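Local coordinates for putative heme binding protein (Tannerella forsythia, PDB 6EU8) that probably binds heme, as a member of the HmuY-like family of bacterial heme-binding proteins, and is seen here in its heme-free form, at residues 39-44 with 62-67; 69-74 with 162-167; 13-18 with 33-38; 112-117 with 132-137. All coordinates share one frame; numbering follows the deposited sequence.

The four contacts tie together parts of one all-beta chain. Contacts 1 and 3 meet through Glu36: its OE1 lies 3.0 Å from Lys66 N and its OE2 3.2 Å from Ile67 N. Contacts 1 and 4 join where Glu43 O comes within 2.8 Å of Gly132 N, and Trp44 also packs on Val116. Contact 2 touches contact 3 through Ile73 and Ile17, and contact 4 where His74 ND1 is 3.4 Å from Met114 SD. Contacts 3 and 4 lie about 21 Å apart between centres, on opposite sides of the chain's centre. The structure is apo, so no heme marks a pocket among them.

Contact 1: 39-44 with 62-67; sequences RDFSEW and EADIKI
Phe41 and Glu62 carry most of this contact, which joins the loop 39-44 to the short 3-10 turn 62-64. The first kind of interaction is packing on the ring. Glu62 N lies over one face of Phe41, toward its rim, 3.8 Å from CD2. Glu62 CG also reaches Phe41 CD2, again at 3.8 Å. On the opposite face lies Arg39 O, toward the rim. Ile65 adds a looser apolar touch, its CD1 4.3 Å from Phe41 CE2. Tyr27 of strand 24-28 touches both of these side chains. The Phe41 CG sits beside its own backbone N (chi1 -55°), which sends the ring across to 62-65.

The carboxylates are the second group. Asp64 OD2 comes to 4.0 Å from Phe41 CE1, with its plane steeply turned against the ring. That oxygen also accepts from Ser61 N. Glu62 OE2 turns to a salt bridge with Arg79.

Hydrogen bonds act within the loop. Asp40 OD1 accepts from Ser42 N at 3.0 Å, from above the carboxylate plane, making an Asx turn around Phe41. Ser42 OG meets the same oxygen on its syn lone pair at 2.7 Å. Trp44 NE1 comes to it at 3.0 Å, on the anti side but well out of the carboxylate plane. Asp40 OD2 is hydrogen-bonded to Trp25 NE1.

No hydrogen bond crosses between 39-44 and 62-67. The chemistry implies a van der Waals contact at the surface, with the ring presented by a loop that three bonds to one oxygen hold in shape.

Contact 2: 69-74 with 162-167; sequences WHIAIH and VKFKDG
His70 and Phe164 form the first shell as a T-shaped pair. The edge of the imidazole points to the face of the phenyl ring. The ring centroids are 4.9 Å apart and the planes stand at 61°. His70 CD2 does the touching, 3.8 Å from Phe164 CG. The His70 CB makes a CH-pi contact as well, lying 3.8 Å from the centroid of the Phe164 ring and 21° off its normal. His70 O closes on Phe164 CE1 at 3.4 Å. Ile71 comes from another direction: its CG2 meets the edge of the Phe164 ring, 4.0 Å from CE1.

A water lies farther out. It is 3.0 Å from His70 NE2 and donates to Asp166 OD2 at 2.7 Å, so it bridges the two segments beside the aromatic pair.

The next shell sets these groups in place. His70 ND1 is hydrogen-bonded to Leu30 N, so the imidazole is held at both nitrogens, which should fix its rotation. Phe164 opens a type I turn that Gly167 closes through its N to Phe164 O. Asp166 sits in this turn, where its OD1 accepts from Ser168 N.

A classic beta bulge at the start of strand 71-74 sets His70 and Ile71 opposite the single residue Val28. That strand runs between strands 24-28 and 77-80 of the four-stranded sheet. Phe164 follows strand 160-163 of the large sheet. Phe193 of strand 184-194 meets the His70 ring and also touches the Phe164 side chain.

Contact 3: 13-18 with 33-38; sequences KSKTID and GQTETH
Lys15 lays its CE and NZ against the carbonyl oxygen of Gly33. The NZ donates to Gly33 O at 2.6 Å, a short bond. It arrives in the carbonyl plane, on a lone pair, with a C=O...N angle of 140°. CE lies alongside, 3.1 Å from Gly33 O, so the lysine end meets the oxygen side-on. The lysine chain bends at chi2 (-70°) and again at chi3, and this carries the ammonium group to the backbone oxygen. Gly33 has a positive phi, as glycine tolerates well.

The second touch is apolar. Ile17 CD1 and Thr35 CG2 meet tip to tip, 4.0 Å apart. Thr35 CG2 also lies 4.3 Å from Lys15 CE, so one methyl serves both side chains. Ile17 packs further on Thr26, Val28 and Phe189.

Within 33-38, His38 NE2 donates to Glu36 OE1 at 2.7 Å. The bond is nearly straight (172°), in the ring plane, and uses the anti lone pair. The Glu36 carboxylate also holds the 62-67 loop.

The nearest CA atoms, Lys15 and Gly33, are 8.1 Å apart. No backbone hydrogen bond joins the segments. Strand 11-18 pairs with 184-194 in the large sheet, and strand 35-39 with 24-28 at the edge of the four-stranded one. A few side chains thus bridge two antiparallel sheets, a packing typical of all-beta proteins such as this HmuY family member.

Contact 4: 112-117 with 132-137; sequences DKMLVG and GMAKVN
One oxygen of the flat Asp112 carboxylate, OD1, touches Gly132 CA at 3.5 Å. The flat Gly132 carbonyl group is met from above by Asp112 N, which donates to Gly132 O at 3.2 Å with an N-H...O angle of 145°. The donor stands 58° out of the carbonyl plane and so uses no lone pair. This joins two parts of the large antiparallel sheet. Residues 112-114 link strand 105-111 to strand 115-117, and both strands pair with 127-136. The chain turns a corner at Val116, where a classic beta bulge matches two residues, Val116 and Gly117, to Thr129 alone.

The polar end of Asp112 has its main partner outside the pair: OD1 is hydrogen-bonded to His45 ND1, which ties the carboxylate to strand 44-48. Ala134 bonds through its backbone to Ile110, and Met114 through its own to Ala131.

The rest is apolar and buried. Met114 packs on Ala134. The Met114 side chain also touches Asp40. Met114 CG lies opposite the backbone N (chi1 -169°), and the chain stays extended through chi2, which carries SD to the alanine methyl. The bend at chi3 then turns CE to it as well: Met114 SD and CE each lie 4.0 Å from Ala134 CB.

Contact 1: 39-44 with 62-67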
# COMPACT_ATOMS: atom_id res chain seq x y z
N ARG A 39 1.82 9.09 10.69
CA ARG A 39 2.98 8.32 11.12
C ARG A 39 2.55 6.92 11.57
O ARG A 39 1.54 6.77 12.27
CB ARG A 39 3.70 9.05 12.27
CG ARG A 39 4.95 8.38 12.82
CD ARG A 39 5.54 9.20 13.98
NE ARG A 39 6.72 8.62 14.63
CZ ARG A 39 6.71 7.60 15.47
NH1 ARG A 39 5.57 7.02 15.77
NH2 ARG A 39 7.85 7.15 16.01
N ASP A 40 3.28 5.89 11.14
CA ASP A 40 3.05 4.50 11.57
C ASP A 40 2.84 4.40 13.08
O ASP A 40 3.59 5.04 13.83
CB ASP A 40 4.21 3.61 11.06
CG ASP A 40 4.09 2.16 11.50
OD1 ASP A 40 4.43 1.88 12.67
OD2 ASP A 40 3.66 1.30 10.67
N PHE A 41 1.82 3.62 13.51
CA PHE A 41 1.36 3.54 14.92
C PHE A 41 1.99 2.44 15.79
O PHE A 41 1.64 2.31 16.98
CB PHE A 41 -0.21 3.39 14.97
CG PHE A 41 -0.97 4.47 14.22
CD1 PHE A 41 -0.87 5.80 14.59
CD2 PHE A 41 -1.78 4.17 13.14
CE1 PHE A 41 -1.57 6.80 13.92
CE2 PHE A 41 -2.46 5.18 12.43
CZ PHE A 41 -2.34 6.50 12.83
N SER A 42 2.96 1.68 15.26
CA SER A 42 3.56 0.59 16.01
C SER A 42 4.69 1.08 16.95
O SER A 42 5.15 2.22 16.83
CB SER A 42 4.05 -0.49 15.05
OG SER A 42 5.21 -0.09 14.35
N GLU A 43 5.13 0.22 17.86
CA GLU A 43 6.37 0.48 18.58
C GLU A 43 7.53 0.26 17.57
O GLU A 43 7.58 -0.75 16.90
CB GLU A 43 6.53 -0.42 19.82
CG GLU A 43 7.81 -0.12 20.58
CD GLU A 43 7.92 -0.93 21.85
OE1 GLU A 43 8.39 -2.10 21.80
OE2 GLU A 43 7.47 -0.38 22.89
N TRP A 44 8.41 1.25 17.45
CA TRP A 44 9.51 1.12 16.46
C TRP A 44 10.75 0.55 17.13
O TRP A 44 11.01 0.82 18.31
CB TRP A 44 9.82 2.45 15.82
CG TRP A 44 8.75 3.02 14.89
CD1 TRP A 44 7.50 2.51 14.63
CD2 TRP A 44 8.82 4.25 14.19
NE1 TRP A 44 6.82 3.34 13.77
CE2 TRP A 44 7.61 4.42 13.47
CE3 TRP A 44 9.83 5.22 14.06
CZ2 TRP A 44 7.35 5.55 12.66
CZ3 TRP A 44 9.58 6.34 13.27
CH2 TRP A 44 8.37 6.48 12.55
N GLU A 62 -4.94 3.94 15.17
CA GLU A 62 -5.83 3.99 14.00
C GLU A 62 -7.13 4.77 14.27
O GLU A 62 -7.76 5.23 13.32
CB GLU A 62 -6.11 2.59 13.45
CG GLU A 62 -4.89 1.96 12.76
CD GLU A 62 -5.21 0.71 11.95
OE1 GLU A 62 -6.40 0.34 11.86
OE2 GLU A 62 -4.27 0.10 11.39
N ALA A 63 -7.50 4.94 15.54
CA ALA A 63 -8.60 5.86 15.89
C ALA A 63 -8.35 7.32 15.48
O ALA A 63 -9.30 8.09 15.32
CB ALA A 63 -8.92 5.77 17.38
N ASP A 64 -7.09 7.70 15.29
CA ASP A 64 -6.73 9.02 14.74
C ASP A 64 -7.10 9.23 13.27
O ASP A 64 -7.00 10.36 12.78
CB ASP A 64 -5.24 9.30 14.91
CG ASP A 64 -4.78 9.25 16.36
OD1 ASP A 64 -5.62 9.38 17.25
OD2 ASP A 64 -3.57 9.08 16.60
N ILE A 65 -7.47 8.17 12.56
CA ILE A 65 -7.87 8.27 11.16
C ILE A 65 -9.35 8.64 11.12
O ILE A 65 -10.19 7.87 11.59
CB ILE A 65 -7.66 6.94 10.37
CG1 ILE A 65 -6.23 6.41 10.50
CG2 ILE A 65 -8.02 7.17 8.90
CD1 ILE A 65 -6.08 4.96 10.10
N LYS A 66 -9.66 9.80 10.56
CA LYS A 66 -11.06 10.28 10.56
C LYS A 66 -11.91 9.74 9.40
O LYS A 66 -13.11 9.44 9.59
CB LYS A 66 -11.09 11.81 10.59
CG LYS A 66 -10.22 12.43 11.69
CD LYS A 66 -10.38 11.72 13.03
CE LYS A 66 -9.73 12.49 14.18
NZ LYS A 66 -9.78 11.71 15.45
N ILE A 67 -11.32 9.59 8.22
CA ILE A 67 -12.04 9.08 7.04
C ILE A 67 -12.26 7.57 7.09
O ILE A 67 -11.47 6.86 7.72
CB ILE A 67 -11.37 9.47 5.69
CG1 ILE A 67 -9.93 8.92 5.55
CG2 ILE A 67 -11.33 10.99 5.52
CD1 ILE A 67 -9.35 9.12 4.16

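Contact 2: 69-74 with 162-167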
# COMPACT_ATOMS: atom_id res chain seq x y z
N TRP A 69 -11.78 4.28 4.79
CA TRP A 69 -10.71 4.02 3.81
C TRP A 69 -10.67 2.55 3.38
O TRP A 69 -11.19 1.66 4.06
CB TRP A 69 -9.36 4.52 4.36
CG TRP A 69 -8.89 3.78 5.57
CD1 TRP A 69 -9.28 3.99 6.87
CD2 TRP A 69 -7.97 2.68 5.60
NE1 TRP A 69 -8.67 3.09 7.70
CE2 TRP A 69 -7.86 2.27 6.95
CE3 TRP A 69 -7.23 2.00 4.61
CZ2 TRP A 69 -7.04 1.20 7.34
CZ3 TRP A 69 -6.44 0.95 5.00
CH2 TRP A 69 -6.33 0.56 6.35
N HIS A 70 -10.04 2.31 2.21
CA HIS A 70 -10.02 1.04 1.54
C HIS A 70 -8.62 0.44 1.39
O HIS A 70 -8.43 -0.75 1.65
CB HIS A 70 -10.67 1.21 0.18
CG HIS A 70 -12.08 1.70 0.27
ND1 HIS A 70 -12.42 3.00 0.05
CD2 HIS A 70 -13.22 1.05 0.61
CE1 HIS A 70 -13.72 3.15 0.24
NE2 HIS A 70 -14.22 1.98 0.58
N ILE A 71 -7.67 1.26 0.93
CA ILE A 71 -6.26 0.82 0.81
C ILE A 71 -5.34 1.86 1.46
O ILE A 71 -5.72 3.00 1.66
CB ILE A 71 -5.81 0.55 -0.66
CG1 ILE A 71 -5.80 1.81 -1.51
CG2 ILE A 71 -6.68 -0.55 -1.32
CD1 ILE A 71 -5.11 1.61 -2.85
N ALA A 72 -4.13 1.43 1.85
CA ALA A 72 -3.10 2.33 2.40
C ALA A 72 -1.73 1.96 1.84
O ALA A 72 -1.46 0.79 1.56
CB ALA A 72 -3.08 2.28 3.91
N ILE A 73 -0.90 3.00 1.68
CA ILE A 73 0.37 2.90 0.97
C ILE A 73 1.50 3.46 1.85
O ILE A 73 1.39 4.56 2.41
CB ILE A 73 0.29 3.65 -0.40
CG1 ILE A 73 -0.90 3.13 -1.25
CG2 ILE A 73 1.62 3.51 -1.18
CD1 ILE A 73 -1.04 3.85 -2.58
N HIS A 74 2.60 2.68 1.97
CA HIS A 74 3.84 3.08 2.65
C HIS A 74 4.96 2.69 1.70
O HIS A 74 5.17 1.53 1.47
CB HIS A 74 4.01 2.34 3.97
CG HIS A 74 5.44 2.30 4.49
ND1 HIS A 74 6.34 1.32 4.13
CD2 HIS A 74 6.09 3.10 5.36
CE1 HIS A 74 7.49 1.53 4.73
NE2 HIS A 74 7.36 2.60 5.49
N VAL A 162 -9.67 -6.01 -5.68
CA VAL A 162 -9.69 -5.97 -4.22
C VAL A 162 -11.14 -5.90 -3.73
O VAL A 162 -11.88 -5.02 -4.17
CB VAL A 162 -8.92 -4.76 -3.67
CG1 VAL A 162 -8.69 -4.91 -2.18
CG2 VAL A 162 -7.56 -4.59 -4.37
N LYS A 163 -11.49 -6.81 -2.82
CA LYS A 163 -12.81 -6.85 -2.14
C LYS A 163 -12.69 -6.24 -0.76
O LYS A 163 -11.76 -6.62 0.00
CB LYS A 163 -13.29 -8.30 -1.95
CG LYS A 163 -13.52 -9.10 -3.22
CD LYS A 163 -13.53 -10.62 -3.01
CE LYS A 163 -14.81 -11.14 -2.39
NZ LYS A 163 -14.95 -12.59 -2.70
N PHE A 164 -13.62 -5.33 -0.41
CA PHE A 164 -13.57 -4.56 0.85
C PHE A 164 -14.58 -5.03 1.90
O PHE A 164 -15.50 -5.80 1.58
CB PHE A 164 -13.70 -3.08 0.55
CG PHE A 164 -12.63 -2.57 -0.38
CD1 PHE A 164 -11.30 -2.56 0.04
CD2 PHE A 164 -12.93 -2.17 -1.68
CE1 PHE A 164 -10.29 -2.15 -0.82
CE2 PHE A 164 -11.92 -1.73 -2.54
CZ PHE A 164 -10.60 -1.73 -2.11
N LYS A 165 -14.36 -4.59 3.15
CA LYS A 165 -15.10 -5.11 4.31
C LYS A 165 -16.60 -4.82 4.28
O LYS A 165 -17.37 -5.54 4.94
CB LYS A 165 -14.49 -4.61 5.63
CG LYS A 165 -14.64 -3.14 5.93
CD LYS A 165 -13.91 -2.74 7.20
CE LYS A 165 -14.08 -1.25 7.47
NZ LYS A 165 -14.10 -0.96 8.94
N ASP A 166 -17.01 -3.80 3.52
CA ASP A 166 -18.45 -3.52 3.28
C ASP A 166 -19.11 -4.22 2.07
O ASP A 166 -20.28 -3.97 1.76
CB ASP A 166 -18.70 -1.99 3.25
CG ASP A 166 -18.16 -1.32 2.01
OD1 ASP A 166 -17.24 -1.90 1.38
OD2 ASP A 166 -18.65 -0.21 1.69
N GLY A 167 -18.39 -5.10 1.38
CA GLY A 167 -18.90 -5.72 0.14
C GLY A 167 -18.61 -4.97 -1.18
O GLY A 167 -18.86 -5.53 -2.26
O HOH W 1 -16.72 1.61 2.22

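Contact 3: 13-18 with 33-38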
# COMPACT_ATOMS: atom_id res chain seq x y z
N LYS A 13 -11.64 6.69 -11.59
CA LYS A 13 -10.75 7.81 -11.27
C LYS A 13 -9.29 7.34 -11.33
O LYS A 13 -9.01 6.14 -11.40
CB LYS A 13 -11.02 8.38 -9.87
CG LYS A 13 -12.41 8.93 -9.60
CD LYS A 13 -12.64 10.26 -10.32
CE LYS A 13 -14.05 10.80 -10.11
NZ LYS A 13 -14.28 11.22 -8.70
N SER A 14 -8.40 8.34 -11.29
CA SER A 14 -6.95 8.14 -11.16
C SER A 14 -6.50 8.85 -9.90
O SER A 14 -7.10 9.84 -9.51
CB SER A 14 -6.21 8.72 -12.37
OG SER A 14 -6.59 8.07 -13.58
N LYS A 15 -5.43 8.36 -9.26
CA LYS A 15 -4.85 9.01 -8.08
C LYS A 15 -3.33 8.98 -8.12
O LYS A 15 -2.76 8.04 -8.66
CB LYS A 15 -5.24 8.27 -6.81
CG LYS A 15 -6.59 8.62 -6.24
CD LYS A 15 -6.58 10.03 -5.69
CE LYS A 15 -7.50 10.16 -4.52
NZ LYS A 15 -7.66 11.62 -4.27
N THR A 16 -2.72 9.98 -7.51
CA THR A 16 -1.27 10.03 -7.31
C THR A 16 -1.01 10.26 -5.82
O THR A 16 -1.49 11.25 -5.25
CB THR A 16 -0.61 11.12 -8.17
OG1 THR A 16 -0.82 10.79 -9.55
CG2 THR A 16 0.88 11.19 -7.87
N ILE A 17 -0.29 9.33 -5.19
CA ILE A 17 -0.02 9.35 -3.74
C ILE A 17 1.48 9.56 -3.46
O ILE A 17 2.33 8.82 -3.95
CB ILE A 17 -0.48 8.03 -3.05
CG1 ILE A 17 -1.96 7.72 -3.33
CG2 ILE A 17 -0.16 8.04 -1.55
CD1 ILE A 17 -2.94 8.74 -2.78
N ASP A 18 1.79 10.56 -2.63
CA ASP A 18 3.16 10.77 -2.17
C ASP A 18 3.46 9.86 -0.99
O ASP A 18 3.17 10.21 0.16
CB ASP A 18 3.38 12.24 -1.80
CG ASP A 18 4.78 12.53 -1.31
OD1 ASP A 18 5.61 11.61 -1.14
OD2 ASP A 18 5.05 13.73 -1.04
N GLY A 33 -12.48 9.61 -2.84
CA GLY A 33 -11.21 10.22 -3.19
C GLY A 33 -10.41 10.88 -2.07
O GLY A 33 -9.31 11.39 -2.32
N GLN A 34 -10.95 10.92 -0.85
CA GLN A 34 -10.27 11.53 0.29
C GLN A 34 -9.05 10.69 0.68
O GLN A 34 -9.08 9.46 0.52
CB GLN A 34 -11.17 11.55 1.52
CG GLN A 34 -12.46 12.36 1.44
CD GLN A 34 -13.44 11.92 2.53
OE1 GLN A 34 -13.91 10.77 2.55
NE2 GLN A 34 -13.73 12.82 3.47
N THR A 35 -8.01 11.37 1.18
CA THR A 35 -6.81 10.73 1.74
C THR A 35 -6.39 11.38 3.06
O THR A 35 -6.75 12.54 3.31
CB THR A 35 -5.61 10.77 0.79
OG1 THR A 35 -5.17 12.12 0.62
CG2 THR A 35 -5.94 10.15 -0.54
N GLU A 36 -5.64 10.63 3.88
CA GLU A 36 -5.06 11.09 5.16
C GLU A 36 -3.71 10.42 5.35
O GLU A 36 -3.59 9.21 5.13
CB GLU A 36 -5.95 10.73 6.35
CG GLU A 36 -6.77 11.86 6.94
CD GLU A 36 -7.69 11.39 8.07
OE1 GLU A 36 -7.23 10.78 9.06
OE2 GLU A 36 -8.91 11.62 7.96
N THR A 37 -2.71 11.21 5.77
CA THR A 37 -1.37 10.70 6.00
C THR A 37 -1.06 10.74 7.51
O THR A 37 -1.22 11.79 8.15
CB THR A 37 -0.32 11.47 5.18
OG1 THR A 37 -0.63 11.37 3.77
CG2 THR A 37 1.09 10.96 5.42
N HIS A 38 -0.62 9.61 8.09
CA HIS A 38 -0.25 9.55 9.51
C HIS A 38 1.00 8.71 9.71
O HIS A 38 1.23 7.74 8.99
CB HIS A 38 -1.33 8.87 10.35
CG HIS A 38 -2.65 9.58 10.33
ND1 HIS A 38 -2.96 10.60 11.21
CD2 HIS A 38 -3.73 9.43 9.54
CE1 HIS A 38 -4.18 11.03 10.97
NE2 HIS A 38 -4.68 10.34 9.95

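Contact 4: 112-117 with 132-137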
# COMPACT_ATOMS: atom_id res chain seq x y z
N ASP A 112 9.03 -6.73 12.81
CA ASP A 112 10.40 -6.18 12.76
C ASP A 112 11.00 -6.31 11.38
O ASP A 112 12.17 -6.72 11.20
CB ASP A 112 11.30 -6.86 13.81
CG ASP A 112 10.95 -6.44 15.23
OD1 ASP A 112 10.47 -5.34 15.46
OD2 ASP A 112 11.25 -7.23 16.16
N LYS A 113 10.21 -5.96 10.37
CA LYS A 113 10.63 -6.13 8.97
C LYS A 113 10.43 -4.88 8.11
O LYS A 113 11.28 -4.56 7.28
CB LYS A 113 9.95 -7.35 8.35
CG LYS A 113 10.65 -8.66 8.73
CD LYS A 113 9.81 -9.90 8.46
CE LYS A 113 10.56 -11.17 8.87
NZ LYS A 113 9.64 -12.33 9.10
N MET A 114 9.32 -4.16 8.28
CA MET A 114 9.03 -3.00 7.42
C MET A 114 9.84 -1.76 7.82
O MET A 114 9.80 -1.34 8.98
CB MET A 114 7.55 -2.66 7.41
CG MET A 114 7.14 -1.64 6.34
SD MET A 114 5.42 -1.06 6.45
CE MET A 114 5.55 0.02 7.82
N LEU A 115 10.60 -1.18 6.87
CA LEU A 115 11.45 -0.03 7.20
C LEU A 115 10.66 1.23 7.52
O LEU A 115 9.84 1.68 6.70
CB LEU A 115 12.39 0.32 6.03
CG LEU A 115 13.68 -0.43 5.89
CD1 LEU A 115 14.35 -0.01 4.58
CD2 LEU A 115 14.61 -0.11 7.05
N VAL A 116 10.96 1.83 8.68
CA VAL A 116 10.43 3.14 9.04
C VAL A 116 11.49 4.24 9.26
O VAL A 116 11.14 5.39 9.46
CB VAL A 116 9.48 3.05 10.28
CG1 VAL A 116 8.25 2.21 9.96
CG2 VAL A 116 10.21 2.49 11.49
N GLY A 117 12.77 3.86 9.13
CA GLY A 117 13.90 4.82 9.28
C GLY A 117 15.11 4.22 8.58
O GLY A 117 15.57 3.13 8.95
N GLY A 132 7.53 -2.44 14.68
CA GLY A 132 7.41 -3.67 15.48
C GLY A 132 6.43 -4.68 14.89
O GLY A 132 6.68 -5.89 14.86
N MET A 133 5.30 -4.18 14.40
CA MET A 133 4.35 -4.96 13.66
C MET A 133 3.73 -4.09 12.56
O MET A 133 3.43 -2.94 12.82
CB MET A 133 3.22 -5.38 14.62
CG MET A 133 3.60 -6.39 15.69
SD MET A 133 4.08 -8.04 15.15
CE MET A 133 3.19 -8.24 13.61
N ALA A 134 3.56 -4.66 11.37
CA ALA A 134 2.88 -3.99 10.27
C ALA A 134 2.06 -4.99 9.45
O ALA A 134 2.33 -6.19 9.46
CB ALA A 134 3.88 -3.23 9.37
N LYS A 135 1.04 -4.48 8.79
CA LYS A 135 0.17 -5.27 7.91
C LYS A 135 0.42 -4.87 6.46
O LYS A 135 0.43 -3.68 6.14
CB LYS A 135 -1.33 -5.04 8.25
CG LYS A 135 -1.71 -5.55 9.63
CD LYS A 135 -3.17 -5.23 9.99
CE LYS A 135 -3.53 -5.78 11.36
NZ LYS A 135 -4.27 -4.78 12.18
N VAL A 136 0.61 -5.87 5.58
CA VAL A 136 0.85 -5.69 4.16
C VAL A 136 0.08 -6.78 3.40
O VAL A 136 -0.04 -7.91 3.88
CB VAL A 136 2.36 -5.75 3.79
CG1 VAL A 136 3.12 -4.64 4.53
CG2 VAL A 136 2.99 -7.11 4.11
N ASN A 137 -0.39 -6.48 2.20
CA ASN A 137 -1.08 -7.49 1.39
C ASN A 137 -0.08 -8.19 0.47
O ASN A 137 0.60 -7.51 -0.32
CB ASN A 137 -2.20 -6.87 0.58
CG ASN A 137 -3.08 -7.94 -0.04
OD1 ASN A 137 -2.80 -8.45 -1.11
ND2 ASN A 137 -4.11 -8.33 0.70